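Local coordinates for phosphotriesterase family protein (Listeria monocytogenes serotype 4b str. H7858, PDB 3PNZ) that probably hydrolyses phosphorylated sugar lactones at a two-zinc centre in a TIM barrel of the amidohydrolase type, at residues G191-A194 and L195-I198; D217-D221 and P222-K226; I240-I243 and K244-P247; L256-S260 and E261-D265; V314-F317 and F318-P322. One frame throughout, in Å; residues are numbered along the deposited sequence.

Interaction 1 of 5, residues G191-A194 and L195-I198; sequences GTMA and LEQI
Bends at chi2 (-51°) and chi3 in Met193 and at chi2 (78°) in Glu196 fold both chains back, so that thioether and carboxylate cross on the outside of a helix start. Met193 occupies the N-cap of helix 194-203, the helix that follows barrel strand 184-186, and the contact forms the first turn of a helix in a TIM barrel. The methyl CE of Met193 lies 3.8 Å from CG of Glu196 and equally close to the carboxylate carbon. The carboxylate bends further in, bringing OE1 of Glu196 to 3.3 Å from CA of Met193, a van der Waals approach to the cap backbone. The backbone bonds of the helix begin here: Gln197 N gives its hydrogen to Met193 O at 2.9 Å, almost straight at 167°, and Ile198 N bonds to Ala194 O at 2.9 Å, a little less straight. The Gln197 chain, extended beyond CG, runs inward to about 9 Å from a zinc ion, where its amide is gripped by Thr157, Ser186 and the carbonyl of His187. Ala194 and Leu195 instead rest on Val228 of helix 222-229. As the Gln197 chain departs, its CG skims Met193 O at 3.3 Å.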
loop_
_atom_site.group_PDB
_atom_site.type_symbol
_atom_site.label_atom_id
_atom_site.label_comp_id
_atom_site.label_asym_id
_atom_site.label_seq_id
_atom_site.Cartn_x
_atom_site.Cartn_y
_atom_site.Cartn_z
ATOM N N GLY A 191 -5.493 2.630 -11.992
ATOM C CA GLY A 191 -5.345 4.063 -11.796
ATOM C C GLY A 191 -6.596 4.885 -12.046
ATOM O O GLY A 191 -6.515 6.102 -12.239
ATOM N N THR A 192 -7.759 4.235 -12.038
ATOM C CA THR A 192 -9.018 4.941 -12.250
ATOM C C THR A 192 -9.747 5.314 -10.951
ATOM O O THR A 192 -9.516 4.726 -9.893
ATOM C CB THR A 192 -9.985 4.111 -13.121
ATOM O OG1 THR A 192 -10.398 2.945 -12.394
ATOM C CG2 THR A 192 -9.305 3.685 -14.422
ATOM N N MET A 193 -10.616 6.314 -11.066
ATOM C CA MET A 193 -11.590 6.686 -10.040
ATOM C C MET A 193 -11.016 7.509 -8.886
ATOM O O MET A 193 -11.695 7.715 -7.882
ATOM C CB MET A 193 -12.337 5.463 -9.502
ATOM C CG MET A 193 -13.034 4.637 -10.595
ATOM S SD MET A 193 -14.090 5.630 -11.704
ATOM C CE MET A 193 -15.481 5.959 -10.637
ATOM N N ALA A 194 -9.792 8.010 -9.033
ATOM C CA ALA A 194 -9.216 8.804 -7.940
ATOM C C ALA A 194 -10.081 10.009 -7.576
ATOM O O ALA A 194 -10.291 10.295 -6.397
ATOM C CB ALA A 194 -7.796 9.242 -8.266
ATOM N N LEU A 195 -10.583 10.727 -8.578
ATOM C CA LEU A 195 -11.359 11.926 -8.292
ATOM C C LEU A 195 -12.686 11.599 -7.613
ATOM O O LEU A 195 -13.169 12.371 -6.779
ATOM C CB LEU A 195 -11.582 12.745 -9.559
ATOM C CG LEU A 195 -10.293 13.243 -10.219
ATOM C CD1 LEU A 195 -10.631 13.921 -11.548
ATOM C CD2 LEU A 195 -9.529 14.183 -9.291
ATOM N N GLU A 196 -13.272 10.459 -7.974
ATOM C CA GLU A 196 -14.506 10.025 -7.336
ATOM C C GLU A 196 -14.270 9.529 -5.902
ATOM O O GLU A 196 -15.103 9.764 -5.021
ATOM C CB GLU A 196 -15.220 8.965 -8.173
ATOM C CG GLU A 196 -15.774 9.523 -9.493
ATOM C CD GLU A 196 -14.713 9.707 -10.564
ATOM O OE1 GLU A 196 -13.567 9.247 -10.382
ATOM O OE2 GLU A 196 -15.028 10.309 -11.613
ATOM N N GLN A 197 -13.148 8.847 -5.673
ATOM C CA GLN A 197 -12.760 8.482 -4.315
ATOM C C GLN A 197 -12.659 9.750 -3.480
ATOM O O GLN A 197 -13.167 9.818 -2.362
ATOM C CB GLN A 197 -11.403 7.788 -4.294
ATOM C CG GLN A 197 -11.395 6.386 -4.888
ATOM C CD GLN A 197 -10.042 5.725 -4.735
ATOM O OE1 GLN A 197 -9.069 6.359 -4.321
ATOM N NE2 GLN A 197 -9.972 4.442 -5.063
ATOM N N ILE A 198 -11.997 10.753 -4.042
ATOM C CA ILE A 198 -11.791 12.021 -3.347
ATOM C C ILE A 198 -13.116 12.695 -2.984
ATOM O O ILE A 198 -13.254 13.243 -1.894
ATOM C CB ILE A 198 -10.859 12.951 -4.154
ATOM C CG1 ILE A 198 -9.413 12.458 -4.023
ATOM C CG2 ILE A 198 -11.004 14.403 -3.725
ATOM C CD1 ILE A 198 -8.502 12.921 -5.136
#

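Interaction 2 of 5, residues D217-D221 and P222-K226; sequences DRNLD and PYYHK
Tyr224 leaves its helix toward the preceding loop and meets Asp221, then Asn219, then the loop at Gly191. Its CB packs 3.6 Å from CG of Asp221. Asn219 then approaches the ring obliquely, the two side chains crossing at about a right angle: ND2 of Asn219 comes to 3.6 Å from CD2 and 3.3 Å from CE2 of Tyr224, with amide and ring planes 30° apart. Beyond the ring, the hydroxyl OH hydrogen-bonds with Gly191 O and Ala194 N, and since ND2 of Asn219 also bonds to Gly191 O, one carbonyl of the neighbouring loop is shared by amide and phenol. The structural setting is an Asp N-cap at the start of helix 222-229, preceded by an inverse gamma turn centred on Leu220. With CG of Asp221 anti to the backbone N (chi1 -179°), OD1 swings over the first turn and takes the hydrogen of Tyr224 N at 3.2 Å. That bond is straight at the hydrogen but meets the oxygen from above the carboxylate plane. The main chain of Asp221 contributes as well, its O accepting from His225 N at 2.8 Å. The His225 ring packs against the cap backbone, with Asp221 N over the centre of one face and CE1 4.1 Å from CD2 of Leu220. Next to CE1, NE2 is hydrogen-bonded to Met216 O.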
loop_
_atom_site.group_PDB
_atom_site.type_symbol
_atom_site.label_atom_id
_atom_site.label_comp_id
_atom_site.label_asym_id
_atom_site.label_seq_id
_atom_site.Cartn_x
_atom_site.Cartn_y
_atom_site.Cartn_z
ATOM N N ASP A 217 0.610 5.117 -11.336
ATOM C CA ASP A 217 1.437 4.792 -12.495
ATOM C C ASP A 217 0.681 3.992 -13.556
ATOM O O ASP A 217 1.211 3.763 -14.643
ATOM C CB ASP A 217 2.615 3.942 -12.048
ATOM C CG ASP A 217 2.158 2.718 -11.298
ATOM O OD1 ASP A 217 1.755 2.882 -10.137
ATOM O OD2 ASP A 217 2.121 1.609 -11.883
ATOM N N ARG A 218 -0.536 3.549 -13.246
ATOM C CA ARG A 218 -1.306 2.762 -14.218
ATOM C C ARG A 218 -2.082 3.645 -15.196
ATOM O O ARG A 218 -2.578 3.163 -16.215
ATOM C CB ARG A 218 -2.266 1.790 -13.523
ATOM C CG ARG A 218 -1.586 0.649 -12.756
ATOM C CD ARG A 218 -0.971 -0.409 -13.691
ATOM N NE ARG A 218 -1.959 -0.942 -14.628
ATOM C CZ ARG A 218 -2.831 -1.904 -14.333
ATOM N NH1 ARG A 218 -2.832 -2.456 -13.126
ATOM N NH2 ARG A 218 -3.708 -2.316 -15.247
ATOM N N ASN A 219 -2.190 4.933 -14.880
ATOM C CA ASN A 219 -2.972 5.865 -15.697
ATOM C C ASN A 219 -2.106 7.108 -15.898
ATOM O O ASN A 219 -2.220 8.092 -15.160
ATOM C CB ASN A 219 -4.281 6.172 -14.965
ATOM C CG ASN A 219 -5.271 6.952 -15.795
ATOM O OD1 ASN A 219 -4.987 7.366 -16.923
ATOM N ND2 ASN A 219 -6.463 7.156 -15.231
ATOM N N LEU A 220 -1.207 7.038 -16.880
ATOM C CA LEU A 220 -0.153 8.040 -17.025
ATOM C C LEU A 220 -0.663 9.232 -17.819
ATOM O O LEU A 220 -0.389 9.377 -19.011
ATOM C CB LEU A 220 1.089 7.420 -17.683
ATOM C CG LEU A 220 1.721 6.294 -16.859
ATOM C CD1 LEU A 220 2.837 5.569 -17.631
ATOM C CD2 LEU A 220 2.241 6.841 -15.524
ATOM N N ASP A 221 -1.404 10.086 -17.131
ATOM C CA ASP A 221 -2.148 11.168 -17.749
ATOM C C ASP A 221 -1.813 12.435 -16.974
ATOM O O ASP A 221 -2.241 12.580 -15.834
ATOM C CB ASP A 221 -3.639 10.856 -17.628
ATOM C CG ASP A 221 -4.534 11.912 -18.273
ATOM O OD1 ASP A 221 -4.171 13.104 -18.278
ATOM O OD2 ASP A 221 -5.635 11.535 -18.742
ATOM N N PRO A 222 -1.055 13.354 -17.588
ATOM C CA PRO A 222 -0.591 14.550 -16.859
ATOM C C PRO A 222 -1.726 15.395 -16.285
ATOM O O PRO A 222 -1.625 15.875 -15.155
ATOM C CB PRO A 222 0.135 15.362 -17.932
ATOM C CG PRO A 222 0.460 14.392 -19.007
ATOM C CD PRO A 222 -0.603 13.349 -18.989
ATOM N N TYR A 223 -2.786 15.592 -17.065
ATOM C CA TYR A 223 -3.904 16.427 -16.643
ATOM C C TYR A 223 -4.599 15.821 -15.428
ATOM O O TYR A 223 -4.858 16.507 -14.436
ATOM C CB TYR A 223 -4.890 16.593 -17.796
ATOM C CG TYR A 223 -6.026 17.547 -17.531
ATOM C CD1 TYR A 223 -5.997 18.848 -18.028
ATOM C CD2 TYR A 223 -7.137 17.149 -16.800
ATOM C CE1 TYR A 223 -7.043 19.723 -17.796
ATOM C CE2 TYR A 223 -8.192 18.020 -16.571
ATOM C CZ TYR A 223 -8.139 19.298 -17.071
ATOM O OH TYR A 223 -9.192 20.149 -16.835
ATOM N N TYR A 224 -4.893 14.527 -15.516
ATOM C CA TYR A 224 -5.466 13.772 -14.404
ATOM C C TYR A 224 -4.539 13.775 -13.190
ATOM O O TYR A 224 -4.979 14.035 -12.071
ATOM C CB TYR A 224 -5.727 12.340 -14.879
ATOM C CG TYR A 224 -6.194 11.337 -13.843
ATOM C CD1 TYR A 224 -7.407 11.498 -13.177
ATOM C CD2 TYR A 224 -5.453 10.184 -13.589
ATOM C CE1 TYR A 224 -7.857 10.540 -12.254
ATOM C CE2 TYR A 224 -5.892 9.229 -12.681
ATOM C CZ TYR A 224 -7.090 9.411 -12.024
ATOM O OH TYR A 224 -7.511 8.432 -11.144
ATOM N N HIS A 225 -3.257 13.497 -13.399
ATOM C CA HIS A 225 -2.315 13.501 -12.277
ATOM C C HIS A 225 -2.290 14.856 -11.561
ATOM O O HIS A 225 -2.278 14.911 -10.332
ATOM C CB HIS A 225 -0.915 13.124 -12.746
ATOM C CG HIS A 225 -0.713 11.651 -12.888
ATOM N ND1 HIS A 225 0.464 11.104 -13.346
ATOM C CD2 HIS A 225 -1.536 10.609 -12.623
ATOM C CE1 HIS A 225 0.364 9.788 -13.347
ATOM N NE2 HIS A 225 -0.842 9.461 -12.915
ATOM N N LYS A 226 -2.308 15.937 -12.337
ATOM C CA LYS A 226 -2.319 17.282 -11.756
ATOM C C LYS A 226 -3.622 17.574 -11.003
ATOM O O LYS A 226 -3.607 18.216 -9.945
ATOM C CB LYS A 226 -2.068 18.339 -12.835
ATOM C CG LYS A 226 -2.113 19.777 -12.312
ATOM C CD LYS A 226 -1.399 20.735 -13.269
ATOM C CE LYS A 226 -1.325 22.139 -12.674
ATOM N NZ LYS A 226 -0.670 23.096 -13.610
#

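Interaction 3 of 5, residues I240-I243 and K244-P247; sequences IAKI and KYAP. With PO4 (phosphate ion), chain L.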
loop_
_atom_site.group_PDB
_atom_site.type_symbol
_atom_site.label_atom_id
_atom_site.label_comp_id
_atom_site.label_asym_id
_atom_site.label_seq_id
_atom_site.Cartn_x
_atom_site.Cartn_y
_atom_site.Cartn_z
ATOM N N ILE A 240 6.834 0.162 -10.483
ATOM C CA ILE A 240 8.201 0.199 -10.984
ATOM C C ILE A 240 8.592 -1.171 -11.515
ATOM O O ILE A 240 8.310 -2.196 -10.881
ATOM C CB ILE A 240 9.211 0.611 -9.890
ATOM C CG1 ILE A 240 8.875 1.998 -9.332
ATOM C CG2 ILE A 240 10.648 0.562 -10.427
ATOM C CD1 ILE A 240 8.725 3.083 -10.390
ATOM N N ALA A 241 9.233 -1.169 -12.683
ATOM C CA ALA A 241 9.707 -2.377 -13.359
ATOM C C ALA A 241 8.609 -3.172 -14.063
ATOM O O ALA A 241 8.896 -4.191 -14.690
ATOM C CB ALA A 241 10.482 -3.279 -12.393
ATOM N N LYS A 242 7.360 -2.725 -13.968
ATOM C CA LYS A 242 6.269 -3.480 -14.593
ATOM C C LYS A 242 6.131 -3.121 -16.068
ATOM O O LYS A 242 5.228 -2.388 -16.481
ATOM C CB LYS A 242 4.958 -3.325 -13.809
ATOM C CG LYS A 242 5.116 -3.842 -12.371
ATOM C CD LYS A 242 3.790 -4.033 -11.656
ATOM C CE LYS A 242 4.034 -4.481 -10.202
ATOM N NZ LYS A 242 2.772 -4.867 -9.510
ATOM N N ILE A 243 7.061 -3.648 -16.860
ATOM C CA ILE A 243 7.155 -3.328 -18.276
ATOM C C ILE A 243 5.892 -3.716 -19.033
ATOM O O ILE A 243 5.556 -3.104 -20.047
ATOM C CB ILE A 243 8.383 -4.015 -18.923
ATOM C CG1 ILE A 243 9.659 -3.656 -18.157
ATOM C CG2 ILE A 243 8.504 -3.628 -20.392
ATOM C CD1 ILE A 243 9.907 -2.153 -18.047
ATOM N N LYS A 244 5.180 -4.725 -18.537
ATOM C CA LYS A 244 3.927 -5.133 -19.173
ATOM C C LYS A 244 2.875 -4.024 -19.141
ATOM O O LYS A 244 1.944 -4.029 -19.944
ATOM C CB LYS A 244 3.365 -6.403 -18.530
ATOM C CG LYS A 244 2.890 -6.242 -17.092
ATOM C CD LYS A 244 2.571 -7.608 -16.473
ATOM C CE LYS A 244 1.935 -7.478 -15.098
ATOM N NZ LYS A 244 1.533 -8.798 -14.531
ATOM N N TYR A 245 3.015 -3.082 -18.211
ATOM C CA TYR A 245 2.082 -1.956 -18.141
ATOM C C TYR A 245 2.628 -0.723 -18.856
ATOM O O TYR A 245 1.896 -0.033 -19.559
ATOM C CB TYR A 245 1.730 -1.615 -16.688
ATOM C CG TYR A 245 0.956 -2.695 -15.973
ATOM C CD1 TYR A 245 -0.155 -3.286 -16.565
ATOM C CD2 TYR A 245 1.325 -3.112 -14.698
ATOM C CE1 TYR A 245 -0.869 -4.274 -15.915
ATOM C CE2 TYR A 245 0.611 -4.096 -14.033
ATOM C CZ TYR A 245 -0.483 -4.678 -14.656
ATOM O OH TYR A 245 -1.199 -5.662 -14.008
ATOM N N ALA A 246 3.922 -0.459 -18.689
ATOM C CA ALA A 246 4.556 0.698 -19.317
ATOM C C ALA A 246 6.062 0.552 -19.236
ATOM O O ALA A 246 6.564 -0.103 -18.331
ATOM C CB ALA A 246 4.121 1.986 -18.618
ATOM N N PRO A 247 6.795 1.169 -20.177
ATOM C CA PRO A 247 8.259 1.189 -20.045
ATOM C C PRO A 247 8.633 2.089 -18.881
ATOM O O PRO A 247 7.870 2.995 -18.533
ATOM C CB PRO A 247 8.724 1.814 -21.362
ATOM C CG PRO A 247 7.548 2.611 -21.843
ATOM C CD PRO A 247 6.335 1.854 -21.398
HETATM P P PO4 L . 0.391 -7.369 -11.145
HETATM O O1 PO4 L . 0.246 -8.548 -12.070
HETATM O O2 PO4 L . 0.295 -7.862 -9.718
HETATM O O3 PO4 L . 1.748 -6.730 -11.335
HETATM O O4 PO4 L . -0.706 -6.355 -11.394
#
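A phosphate pocket beside the zinc centre is built here by the loop between strand 234-237 and helix 248-260 of the TIM barrel. Three side chains of one tight turn converge on the ion, each on a different oxygen: NZ of Lys242 bonds to O3 and NZ of Lys244 to O1, both at 2.8 Å, and OH of Tyr245 to O4 at 2.7 Å. The tyrosine meets O4 at its ring edge, in plane, while CG of Lys244 lies over the centre of one ring face. Lys242 and Tyr245 run side by side in the same direction, CB of Lys242 resting 3.7 Å from CD2 of Tyr245. Lys244 has CG between its backbone N and carbonyl carbon (chi1 67°), and from there its extended chain runs to the phosphate. Tyr278 and Arg275 also hydrogen-bond the ion. Although the ion probably came from the crystallisation liquor, its place is consistent with a site for the phosphate of a phosphorylated lactone: Lys242, about 7 Å from a zinc ion, also bonds to the carbonyl of the zinc ligand Asp272. Lys242 centres an inverse gamma turn, and its O accepts from Tyr245 N, above the carbonyl plane, from Ala246 N, in it, and from Arg251 NH1. In the same turn, CA of Ile243 makes a C-H...O contact of 3.3 Å with Ala246 O.

Interaction 4 of 5, residues L256-S260 and E261-D265; sequences LYLVS and EGFED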
loop_
_atom_site.group_PDB
_atom_site.type_symbol
_atom_site.label_atom_id
_atom_site.label_comp_id
_atom_site.label_asym_id
_atom_site.label_seq_id
_atom_site.Cartn_x
_atom_site.Cartn_y
_atom_site.Cartn_z
ATOM N N LEU A 256 8.452 13.093 -13.255
ATOM C CA LEU A 256 9.141 14.359 -13.483
ATOM C C LEU A 256 8.190 15.471 -13.918
ATOM O O LEU A 256 8.428 16.644 -13.622
ATOM C CB LEU A 256 10.299 14.189 -14.471
ATOM C CG LEU A 256 11.451 13.324 -13.950
ATOM C CD1 LEU A 256 12.499 13.156 -15.038
ATOM C CD2 LEU A 256 12.058 13.945 -12.693
ATOM N N TYR A 257 7.099 15.122 -14.595
ATOM C CA TYR A 257 6.078 16.136 -14.871
ATOM C C TYR A 257 5.503 16.688 -13.569
ATOM O O TYR A 257 5.357 17.908 -13.403
ATOM C CB TYR A 257 4.944 15.596 -15.754
ATOM C CG TYR A 257 3.807 16.580 -15.868
ATOM C CD1 TYR A 257 3.924 17.710 -16.669
ATOM C CD2 TYR A 257 2.633 16.401 -15.150
ATOM C CE1 TYR A 257 2.894 18.631 -16.765
ATOM C CE2 TYR A 257 1.589 17.321 -15.239
ATOM C CZ TYR A 257 1.727 18.426 -16.049
ATOM O OH TYR A 257 0.697 19.332 -16.136
ATOM N N LEU A 258 5.166 15.797 -12.643
ATOM C CA LEU A 258 4.618 16.243 -11.363
ATOM C C LEU A 258 5.655 17.082 -10.612
ATOM O O LEU A 258 5.305 18.099 -10.013
ATOM C CB LEU A 258 4.143 15.062 -10.513
ATOM C CG LEU A 258 2.784 14.483 -10.942
ATOM C CD1 LEU A 258 2.523 13.151 -10.247
ATOM C CD2 LEU A 258 1.643 15.478 -10.648
ATOM N N VAL A 259 6.922 16.673 -10.670
ATOM C CA VAL A 259 7.980 17.475 -10.044
ATOM C C VAL A 259 8.017 18.862 -10.679
ATOM O O VAL A 259 8.058 19.877 -9.977
ATOM C CB VAL A 259 9.365 16.803 -10.116
ATOM C CG1 VAL A 259 10.449 17.745 -9.579
ATOM C CG2 VAL A 259 9.370 15.496 -9.329
ATOM N N SER A 260 7.964 18.918 -12.006
ATOM C CA SER A 260 8.016 20.205 -12.690
ATOM C C SER A 260 6.832 21.108 -12.329
ATOM O O SER A 260 6.939 22.333 -12.394
ATOM C CB SER A 260 8.122 20.021 -14.214
ATOM O OG SER A 260 6.862 19.667 -14.763
ATOM N N GLU A 261 5.706 20.514 -11.942
ATOM C CA GLU A 261 4.529 21.303 -11.609
ATOM C C GLU A 261 4.452 21.648 -10.119
ATOM O O GLU A 261 3.480 22.258 -9.670
ATOM C CB GLU A 261 3.254 20.587 -12.073
ATOM C CG GLU A 261 3.133 20.515 -13.594
ATOM C CD GLU A 261 2.794 21.866 -14.213
ATOM O OE1 GLU A 261 1.918 22.570 -13.673
ATOM O OE2 GLU A 261 3.402 22.228 -15.240
ATOM N N GLY A 262 5.477 21.250 -9.366
ATOM C CA GLY A 262 5.606 21.638 -7.968
ATOM C C GLY A 262 5.103 20.631 -6.947
ATOM O O GLY A 262 4.899 20.972 -5.781
ATOM N N PHE A 263 4.901 19.387 -7.373
ATOM C CA PHE A 263 4.305 18.384 -6.501
ATOM C C PHE A 263 5.284 17.320 -6.010
ATOM O O PHE A 263 4.871 16.233 -5.610
ATOM C CB PHE A 263 3.117 17.716 -7.219
ATOM C CG PHE A 263 2.036 18.679 -7.611
ATOM C CD1 PHE A 263 1.225 19.261 -6.647
ATOM C CD2 PHE A 263 1.823 19.007 -8.944
ATOM C CE1 PHE A 263 0.217 20.159 -7.003
ATOM C CE2 PHE A 263 0.817 19.898 -9.303
ATOM C CZ PHE A 263 0.016 20.473 -8.336
ATOM N N GLU A 264 6.579 17.626 -6.008
ATOM C CA GLU A 264 7.564 16.609 -5.649
ATOM C C GLU A 264 7.364 16.034 -4.244
ATOM O O GLU A 264 7.752 14.899 -3.978
ATOM C CB GLU A 264 8.990 17.140 -5.808
ATOM C CG GLU A 264 9.385 18.200 -4.786
ATOM C CD GLU A 264 10.624 18.957 -5.222
ATOM O OE1 GLU A 264 10.657 19.418 -6.384
ATOM O OE2 GLU A 264 11.567 19.083 -4.413
ATOM N N ASP A 265 6.762 16.810 -3.347
ATOM C CA ASP A 265 6.608 16.381 -1.961
ATOM C C ASP A 265 5.472 15.370 -1.785
ATOM O O ASP A 265 5.224 14.879 -0.681
ATOM C CB ASP A 265 6.338 17.590 -1.065
ATOM C CG ASP A 265 7.532 18.522 -0.950
ATOM O OD1 ASP A 265 8.669 18.087 -1.215
ATOM O OD2 ASP A 265 7.318 19.698 -0.576
HETATM O O HOH W 1 1.311 21.714 -17.487
HETATM O O HOH W 2 8.175 19.902 -7.204
HETATM O O HOH W 3 5.770 21.419 -16.497
#
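The Tyr257 ring carries CG of Glu261 on one face and a water in its plane at the hydroxyl edge. CG stands 3.8 Å from the ring centroid, 25° off the normal, a CH-pi contact displaced toward the hydroxyl side. The Glu261 carboxylate lies only 22° from parallel with the ring; OE2 is bridged by one water to OH of Tyr257, weakly on the glutamate side, and by another to OG of Ser260. That hydroxyl turns back to Tyr257 O at 2.7 Å. The helix ends in a Schellman motif: Phe263 N bonds to Leu258 O at 3.0 Å and Gly262 N to Val259 O, with Gly262 at positive phi (97°). CD2 of Phe263 meets CD2 of Leu258 at 3.9 Å, while a third water joins Val259 O to N and OE1 of Glu264. The C-terminal end of helix 248-260 and the turn after it lie between two helices: Glu261 pairs with Lys226 of helix 222-229, Glu264 with Lys316 of helix 310-325, and Leu258 faces strand 234-237.

Interaction 5 of 5, residues V314-F317 and F318-P322; sequences VKKF and FVDNP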
loop_
_atom_site.group_PDB
_atom_site.type_symbol
_atom_site.label_atom_id
_atom_site.label_comp_id
_atom_site.label_asym_id
_atom_site.label_seq_id
_atom_site.Cartn_x
_atom_site.Cartn_y
_atom_site.Cartn_z
ATOM N N VAL A 314 15.173 11.604 -4.947
ATOM C CA VAL A 314 15.186 10.268 -4.366
ATOM C C VAL A 314 15.026 10.335 -2.849
ATOM O O VAL A 314 14.305 9.535 -2.251
ATOM C CB VAL A 314 16.456 9.483 -4.749
ATOM C CG1 VAL A 314 16.637 8.278 -3.826
ATOM C CG2 VAL A 314 16.375 9.054 -6.222
ATOM N N LYS A 315 15.684 11.306 -2.221
ATOM C CA LYS A 315 15.529 11.474 -0.783
ATOM C C LYS A 315 14.076 11.794 -0.418
ATOM O O LYS A 315 13.556 11.280 0.570
ATOM C CB LYS A 315 16.467 12.561 -0.258
ATOM C CG LYS A 315 16.486 12.659 1.257
ATOM C CD LYS A 315 17.147 13.947 1.717
ATOM C CE LYS A 315 16.764 14.264 3.160
ATOM N NZ LYS A 315 17.011 13.096 4.052
ATOM N N LYS A 316 13.420 12.629 -1.220
ATOM C CA LYS A 316 12.008 12.913 -0.991
ATOM C C LYS A 316 11.130 11.683 -1.207
ATOM O O LYS A 316 10.323 11.353 -0.341
ATOM C CB LYS A 316 11.529 14.091 -1.843
ATOM C CG LYS A 316 12.202 15.394 -1.438
ATOM C CD LYS A 316 11.557 16.602 -2.051
ATOM C CE LYS A 316 11.957 17.858 -1.266
ATOM N NZ LYS A 316 11.242 19.043 -1.775
ATOM N N PHE A 317 11.294 10.990 -2.337
ATOM C CA PHE A 317 10.387 9.884 -2.647
ATOM C C PHE A 317 10.460 8.751 -1.619
ATOM O O PHE A 317 9.443 8.130 -1.307
ATOM C CB PHE A 317 10.635 9.299 -4.051
ATOM C CG PHE A 317 10.542 10.307 -5.164
ATOM C CD1 PHE A 317 9.939 11.540 -4.962
ATOM C CD2 PHE A 317 11.069 10.018 -6.414
ATOM C CE1 PHE A 317 9.862 12.466 -5.987
ATOM C CE2 PHE A 317 10.987 10.940 -7.448
ATOM C CZ PHE A 317 10.390 12.161 -7.234
ATOM N N PHE A 318 11.659 8.464 -1.112
ATOM C CA PHE A 318 11.840 7.297 -0.249
ATOM C C PHE A 318 12.053 7.619 1.221
ATOM O O PHE A 318 12.003 6.715 2.054
ATOM C CB PHE A 318 12.999 6.426 -0.743
ATOM C CG PHE A 318 12.790 5.874 -2.124
ATOM C CD1 PHE A 318 12.022 4.732 -2.313
ATOM C CD2 PHE A 318 13.346 6.498 -3.225
ATOM C CE1 PHE A 318 11.820 4.211 -3.584
ATOM C CE2 PHE A 318 13.142 5.986 -4.497
ATOM C CZ PHE A 318 12.377 4.844 -4.671
ATOM N N VAL A 319 12.310 8.884 1.542
ATOM C CA VAL A 319 12.523 9.252 2.944
ATOM C C VAL A 319 11.567 10.342 3.419
ATOM O O VAL A 319 10.716 10.085 4.261
ATOM C CB VAL A 319 13.976 9.692 3.227
ATOM C CG1 VAL A 319 14.133 10.032 4.714
ATOM C CG2 VAL A 319 14.958 8.607 2.814
ATOM N N ASP A 320 11.695 11.549 2.879
ATOM C CA ASP A 320 10.909 12.678 3.384
ATOM C C ASP A 320 9.404 12.486 3.194
ATOM O O ASP A 320 8.630 12.691 4.122
ATOM C CB ASP A 320 11.347 13.992 2.733
ATOM C CG ASP A 320 12.803 14.329 3.011
ATOM O OD1 ASP A 320 13.376 13.768 3.961
ATOM O OD2 ASP A 320 13.373 15.154 2.270
ATOM N N ASN A 321 8.999 12.072 1.994
ATOM C CA ASN A 321 7.573 11.941 1.690
ATOM C C ASN A 321 6.872 10.835 2.495
ATOM O O ASN A 321 5.801 11.065 3.057
ATOM C CB ASN A 321 7.337 11.804 0.165
ATOM C CG ASN A 321 7.806 13.035 -0.613
ATOM O OD1 ASN A 321 8.208 14.048 -0.022
ATOM N ND2 ASN A 321 7.735 12.968 -1.940
ATOM N N PRO A 322 7.463 9.630 2.555
ATOM C CA PRO A 322 6.856 8.608 3.421
ATOM C C PRO A 322 6.802 9.036 4.892
ATOM O O PRO A 322 5.857 8.691 5.593
ATOM C CB PRO A 322 7.789 7.399 3.261
ATOM C CG PRO A 322 8.431 7.591 1.919
ATOM C CD PRO A 322 8.559 9.085 1.730
#
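Helix 310-325 widens into a pi-type turn at 318-320. Phe318 N still keeps the alpha-helical bond to Val314 O at 3.1 Å, but Lys315 O then accepts from both Val319 N and Asp320 N, and Asn321 N reaches back five residues to Lys316 O at 2.8 Å. Pro322, whose nitrogen has no hydrogen to give, sits where the helix kinks. Among charged groups, the Lys315 chain bends at chi4 (52°), laying CE against both oxygens of Asp320, while NZ forms a long salt bridge to OD1 of that aspartate at 3.7 Å. Lys316 points elsewhere, to Glu264 and Asp265. Of the apolar contacts, CG1 of Val314 touches CD2 of Phe318 at 3.8 Å on the face turned to helix 289-305, and the Phe318 ring stacks on Phe18. A polar group meets a ring where Phe317 and Asn321 lie side by side; ND2 of Asn321, bonded to Glu264 O and Ile267 O, approaches CD1 of Phe317 at the ring edge, 4.0 Å away.

In the fold
Read from the N terminus, the five contacts come in series, none nested or crossing, each a local contact within the beta/alpha succession of the barrel. Interaction 1 closes the loop after strand 184-186, interaction 2 the loop after 211-213, and interaction 3 lies in the one after 234-237; interaction 4 ends the helix that follows, and interaction 5 lies within the last helix. Neighbours are joined laterally: 1 to 2 through a phenol and loop backbone, 2 to 3 through a cation-pi contact of Arg218 with Tyr245, and 2 to 4 and 4 to 5 through salt bridges. They tie successive loops and helices along one part of the barrel, with interactions 1 and 3 nearest the metals.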